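PDB 6A7T: N-acetylglucosamine-specific lectin from Saxidomus purpuratus, which binds N-acetylglucosamine through a C-type lectin domain whose carbohydrate recognition does not depend on calcium. Local coordinates for residues 84-89 with 144-149; 98-103 with 123-128. All blocks are in the same frame, centred on the assembly; numbering follows the deposited sequence.

Contact 1: 84-89 with 144-149; sequences FHYYWI and VNTKGP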
# COMPACT_ATOMS: atom_id res chain seq x y z
N PHE A 84 21.86 -8.10 -12.21
CA PHE A 84 20.81 -8.59 -13.11
C PHE A 84 20.30 -7.46 -14.00
O PHE A 84 20.11 -6.34 -13.54
CB PHE A 84 19.64 -9.13 -12.29
CG PHE A 84 20.01 -10.31 -11.44
CD1 PHE A 84 20.36 -11.52 -12.01
CD2 PHE A 84 20.07 -10.18 -10.07
CE1 PHE A 84 20.72 -12.60 -11.24
CE2 PHE A 84 20.48 -11.25 -9.30
CZ PHE A 84 20.80 -12.45 -9.88
N HIS A 85 20.02 -7.80 -15.28
CA HIS A 85 19.57 -6.82 -16.25
C HIS A 85 18.09 -7.02 -16.63
O HIS A 85 17.56 -6.27 -17.40
CB HIS A 85 20.46 -6.86 -17.53
CG HIS A 85 21.92 -6.83 -17.20
ND1 HIS A 85 22.49 -5.84 -16.40
CD2 HIS A 85 22.94 -7.66 -17.55
CE1 HIS A 85 23.78 -6.07 -16.24
NE2 HIS A 85 24.09 -7.17 -16.96
N TYR A 86 17.46 -8.09 -16.12
CA TYR A 86 16.02 -8.28 -16.33
C TYR A 86 15.47 -9.10 -15.17
O TYR A 86 16.19 -9.86 -14.55
CB TYR A 86 15.71 -8.99 -17.65
CG TYR A 86 16.13 -10.43 -17.77
CD1 TYR A 86 17.42 -10.81 -18.10
CD2 TYR A 86 15.20 -11.44 -17.60
CE1 TYR A 86 17.78 -12.15 -18.20
CE2 TYR A 86 15.55 -12.77 -17.71
CZ TYR A 86 16.84 -13.14 -18.01
OH TYR A 86 17.10 -14.49 -18.10
N TYR A 87 14.18 -8.88 -14.89
CA TYR A 87 13.41 -9.62 -13.88
C TYR A 87 12.08 -10.02 -14.51
O TYR A 87 11.40 -9.17 -15.02
CB TYR A 87 13.13 -8.75 -12.65
CG TYR A 87 14.31 -8.45 -11.77
CD1 TYR A 87 15.23 -7.49 -12.13
CD2 TYR A 87 14.47 -9.07 -10.54
CE1 TYR A 87 16.29 -7.15 -11.30
CE2 TYR A 87 15.53 -8.76 -9.71
CZ TYR A 87 16.45 -7.80 -10.09
OH TYR A 87 17.55 -7.49 -9.31
N TRP A 88 11.68 -11.28 -14.31
CA TRP A 88 10.33 -11.70 -14.73
C TRP A 88 9.23 -11.04 -13.90
O TRP A 88 9.37 -10.95 -12.65
CB TRP A 88 10.18 -13.22 -14.64
CG TRP A 88 11.06 -13.97 -15.59
CD1 TRP A 88 11.94 -14.94 -15.25
CD2 TRP A 88 11.22 -13.78 -17.01
NE1 TRP A 88 12.58 -15.43 -16.35
CE2 TRP A 88 12.18 -14.72 -17.43
CE3 TRP A 88 10.62 -12.94 -17.95
CZ2 TRP A 88 12.56 -14.87 -18.77
CZ3 TRP A 88 11.01 -13.07 -19.28
CH2 TRP A 88 11.97 -14.01 -19.66
N ILE A 89 8.12 -10.69 -14.56
CA ILE A 89 6.94 -10.14 -13.91
C ILE A 89 5.69 -10.87 -14.42
O ILE A 89 5.77 -11.67 -15.31
CB ILE A 89 6.82 -8.62 -14.08
CG1 ILE A 89 6.63 -8.20 -15.54
CG2 ILE A 89 8.03 -7.95 -13.46
CD1 ILE A 89 6.38 -6.71 -15.74
N VAL A 144 9.73 -20.58 -20.88
CA VAL A 144 10.05 -21.79 -20.20
C VAL A 144 11.53 -21.84 -19.83
O VAL A 144 11.88 -22.13 -18.69
CB VAL A 144 9.60 -23.02 -21.01
CG1 VAL A 144 9.91 -24.30 -20.27
CG2 VAL A 144 8.11 -22.95 -21.34
N ASN A 145 12.42 -21.66 -20.82
CA ASN A 145 13.81 -22.06 -20.66
C ASN A 145 14.79 -20.88 -20.56
O ASN A 145 16.02 -21.10 -20.69
CB ASN A 145 14.20 -22.99 -21.81
CG ASN A 145 13.42 -24.29 -21.74
OD1 ASN A 145 12.73 -24.65 -22.70
ND2 ASN A 145 13.47 -24.95 -20.60
N THR A 146 14.31 -19.66 -20.35
CA THR A 146 15.18 -18.52 -20.14
C THR A 146 15.12 -18.14 -18.66
O THR A 146 14.07 -17.71 -18.18
CB THR A 146 14.82 -17.36 -21.05
OG1 THR A 146 14.81 -17.84 -22.40
CG2 THR A 146 15.73 -16.17 -20.86
N LYS A 147 16.25 -18.30 -17.98
CA LYS A 147 16.26 -18.35 -16.52
C LYS A 147 16.71 -16.99 -16.00
O LYS A 147 17.82 -16.62 -16.28
CB LYS A 147 17.19 -19.43 -15.97
CG LYS A 147 16.72 -20.86 -16.18
CD LYS A 147 17.62 -21.88 -15.51
CE LYS A 147 17.29 -23.30 -15.86
NZ LYS A 147 18.31 -24.23 -15.33
N GLY A 148 15.86 -16.31 -15.22
CA GLY A 148 16.21 -15.05 -14.63
C GLY A 148 15.57 -14.90 -13.25
O GLY A 148 14.75 -15.75 -12.85
N PRO A 149 15.91 -13.81 -12.54
CA PRO A 149 15.31 -13.51 -11.23
C PRO A 149 13.86 -13.09 -11.52
O PRO A 149 13.48 -12.86 -12.66
CB PRO A 149 16.23 -12.40 -10.68
CG PRO A 149 16.60 -11.64 -11.91
CD PRO A 149 16.78 -12.70 -12.98

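Contact 2: 98-103 with 123-128; sequences SEYRWI and GCMDYL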
# COMPACT_ATOMS: atom_id res chain seq x y z
N SER A 98 -5.98 -12.02 -27.16
CA SER A 98 -5.00 -11.71 -28.20
C SER A 98 -4.25 -10.42 -27.84
O SER A 98 -4.10 -9.49 -28.64
CB SER A 98 -5.66 -11.64 -29.58
OG SER A 98 -4.90 -12.32 -30.59
N GLU A 99 -3.77 -10.36 -26.60
CA GLU A 99 -2.95 -9.29 -26.18
C GLU A 99 -2.26 -9.68 -24.88
O GLU A 99 -2.63 -10.62 -24.28
CB GLU A 99 -3.77 -8.04 -25.94
CG GLU A 99 -4.77 -8.10 -24.82
CD GLU A 99 -5.75 -6.94 -24.85
OE1 GLU A 99 -5.80 -6.26 -25.89
OE2 GLU A 99 -6.41 -6.68 -23.83
N TYR A 100 -1.33 -8.84 -24.45
CA TYR A 100 -0.74 -9.01 -23.15
C TYR A 100 -1.74 -8.62 -22.04
O TYR A 100 -2.43 -7.58 -22.05
CB TYR A 100 0.63 -8.28 -23.09
CG TYR A 100 1.68 -8.90 -23.96
CD1 TYR A 100 2.50 -9.92 -23.50
CD2 TYR A 100 1.90 -8.47 -25.27
CE1 TYR A 100 3.46 -10.52 -24.28
CE2 TYR A 100 2.85 -9.06 -26.07
CZ TYR A 100 3.61 -10.12 -25.60
OH TYR A 100 4.52 -10.80 -26.33
N ARG A 101 -1.79 -9.47 -21.00
CA ARG A 101 -2.60 -9.30 -19.82
C ARG A 101 -1.76 -9.67 -18.58
O ARG A 101 -0.83 -10.46 -18.66
CB ARG A 101 -3.82 -10.23 -19.86
CG ARG A 101 -4.72 -10.07 -21.08
CD ARG A 101 -5.47 -8.76 -21.11
NE ARG A 101 -6.55 -8.71 -20.14
CZ ARG A 101 -7.77 -8.20 -20.39
NH1 ARG A 101 -7.98 -7.57 -21.52
NH2 ARG A 101 -8.74 -8.34 -19.49
N TRP A 102 -2.12 -9.08 -17.45
CA TRP A 102 -1.57 -9.52 -16.18
C TRP A 102 -2.08 -10.93 -15.89
O TRP A 102 -3.12 -11.32 -16.36
CB TRP A 102 -1.93 -8.56 -15.05
CG TRP A 102 -1.36 -7.19 -15.27
CD1 TRP A 102 -2.07 -6.03 -15.38
CD2 TRP A 102 0.02 -6.83 -15.39
NE1 TRP A 102 -1.23 -4.95 -15.57
CE2 TRP A 102 0.05 -5.43 -15.61
CE3 TRP A 102 1.22 -7.56 -15.37
CZ2 TRP A 102 1.26 -4.75 -15.76
CZ3 TRP A 102 2.40 -6.89 -15.57
CH2 TRP A 102 2.41 -5.50 -15.78
N ILE A 103 -1.33 -11.65 -15.06
CA ILE A 103 -1.65 -13.08 -14.87
C ILE A 103 -2.93 -13.30 -14.05
O ILE A 103 -3.43 -14.42 -14.07
CB ILE A 103 -0.48 -13.84 -14.25
CG1 ILE A 103 -0.05 -13.21 -12.93
CG2 ILE A 103 0.65 -14.01 -15.27
CD1 ILE A 103 0.82 -14.13 -12.09
N GLY A 123 4.46 -13.79 -25.95
CA GLY A 123 5.57 -13.80 -25.01
C GLY A 123 5.18 -13.67 -23.55
O GLY A 123 4.00 -13.63 -23.18
N CYS A 124 6.22 -13.58 -22.72
CA CYS A 124 6.05 -13.23 -21.30
C CYS A 124 6.85 -11.97 -21.01
O CYS A 124 7.77 -11.67 -21.75
CB CYS A 124 6.51 -14.38 -20.43
SG CYS A 124 5.51 -15.86 -20.69
N MET A 125 6.50 -11.28 -19.93
CA MET A 125 7.04 -9.95 -19.69
C MET A 125 8.12 -9.96 -18.60
O MET A 125 8.07 -10.71 -17.62
CB MET A 125 5.95 -8.96 -19.32
CG MET A 125 4.84 -8.81 -20.41
SD MET A 125 3.41 -7.92 -19.94
CE MET A 125 4.16 -6.33 -19.55
N ASP A 126 9.04 -9.03 -18.79
CA ASP A 126 10.06 -8.68 -17.80
C ASP A 126 10.18 -7.16 -17.68
O ASP A 126 9.63 -6.43 -18.48
CB ASP A 126 11.38 -9.36 -18.13
CG ASP A 126 12.07 -8.99 -19.43
OD1 ASP A 126 11.74 -7.94 -19.97
OD2 ASP A 126 12.98 -9.75 -19.81
N TYR A 127 10.83 -6.70 -16.61
CA TYR A 127 11.56 -5.41 -16.61
C TYR A 127 12.92 -5.74 -17.21
O TYR A 127 13.55 -6.68 -16.79
CB TYR A 127 11.74 -4.85 -15.19
CG TYR A 127 10.57 -4.05 -14.70
CD1 TYR A 127 10.46 -2.67 -14.90
CD2 TYR A 127 9.54 -4.67 -14.00
CE1 TYR A 127 9.37 -1.96 -14.43
CE2 TYR A 127 8.42 -3.98 -13.59
CZ TYR A 127 8.32 -2.61 -13.78
OH TYR A 127 7.21 -1.93 -13.36
N LEU A 128 13.39 -4.90 -18.13
CA LEU A 128 14.69 -5.08 -18.75
C LEU A 128 15.45 -3.75 -18.69
O LEU A 128 14.81 -2.70 -18.82
CB LEU A 128 14.44 -5.44 -20.22
CG LEU A 128 15.67 -5.55 -21.13
CD1 LEU A 128 16.63 -6.65 -20.72
CD2 LEU A 128 15.24 -5.71 -22.59

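Contact 1: 84-89 with 144-149
Pro149 CG sits in the corner formed by the rings of Phe84 and Tyr87, over one face of each, and this is the tight part of the contact, with Pro149 and Tyr87 buried and Phe84 nearer the surface. CG lies 4.0 Å from the centroid of Phe84 and 3.9 Å from that of Tyr87, in two CH-pi contacts offset toward the rim. Both rings have CG anti to their carbonyl carbon (chi1 -63° and -71°), beside the backbone N. Proline suits the place: its rigid pyrrolidine offers a compact apolar edge, and CG also rests 3.2 Å from Tyr86 O. The backbone tie is here too, Trp88 N donating to Pro149 O at 2.9 Å with an N-H...O angle of 165°.

The looser side, nearer solvent, is made by Tyr86, Thr146 and Lys147. Tyr86 OH reaches Lys147 O, a weak bond of 2.9 Å, and glycine suits position 148, as it leaves room for the Tyr86 ring at CE2. The Trp88 indole stays buried beside them, Tyr86 CE2 standing over one face. Trp88 NE1 makes a weak, bent bond to Thr146 O (3.3 Å) and another weak one to Arg46 O. Thr146 turns CG2 to Tyr86 OH at 3.5 Å, while its OG1 is held by Asp142 and by His140, a sugar-binding residue, though no sugar is bound to this chain here. The Lys147 side chain starts off away from 84-89 and touches Glu45.

Trp88 opens the WIGG sequence, which corresponds to the WIGL motif of C-type lectin domains. Strand 86-94 pairs with strand 124-130, and strand 148-154 belongs to a second sheet, so the contact joins the two sheets, with Trp48 of helix 48-57 packed against Trp88.

Contact 2: 98-103 with 123-128
Within the C-type lectin domain, strand 99-102 and the start of strand 124-130 flank strand 86-94 in one antiparallel sheet, and the Tyr100 and Trp102 side chains meet Met125 and the Gly123 backbone over that middle strand. Tyr100 carries much of the contact. Gly123 N donates a weak bond to Tyr100 OH (3.0 Å, N-H...O 129°), while Gly123 O approaches the ring edge, 3.3 Å from Tyr100 CE1. Glycine lets the backbone come this near, since a CB would clash with the hydroxyl. The stronger polar partner of Tyr100 OH is Ala120 O, so this buried hydroxyl is tied to the backbone at two points.

Met125 fills the space between two aromatic residues. Its CG packs 4.0 Å from Tyr100 CD1, and the chain then bends at chi3 (61°) to place CE 4.2 Å from Trp102 CH2. SD lies 5.2 Å from the centroids of both the Tyr100 ring and the six-membered ring of Trp102, in oblique Met-aromatic contacts that suit a flexible, polarisable thioether.

Trp93 and Trp113 meet Tyr100 edge-to-face, and Trp137 meets Trp102 likewise. Nearby are the Cys124-Cys143 disulfide and Asp139, a ligand of the second calcium site, empty in this chain; Trp137-Asn138-Asp139 is the WND sequence of the C-type lectin fold.

In the fold
The centres of the two contacts lie 13 Å apart, within one C-type lectin domain. Along the chain the order is 84-89, 98-103, 123-128 and 144-149, so both partners of contact 2 fall between those of contact 1. Strand 86-94 is the shared element: it has strands 99-102 and 124-130 as its neighbours in one sheet, and through contact 1 it meets strand 148-154 of the other. The contacts touch directly, with probable hydrogen bonds from Tyr87 N to Tyr127 O and Ile89 N to Met125 O. Contact 1 thus joins the sheets, and both contacts border strand 136-140 with its sugar-binding residues, contact 1 nearing His140 and contact 2 nearing Asp139.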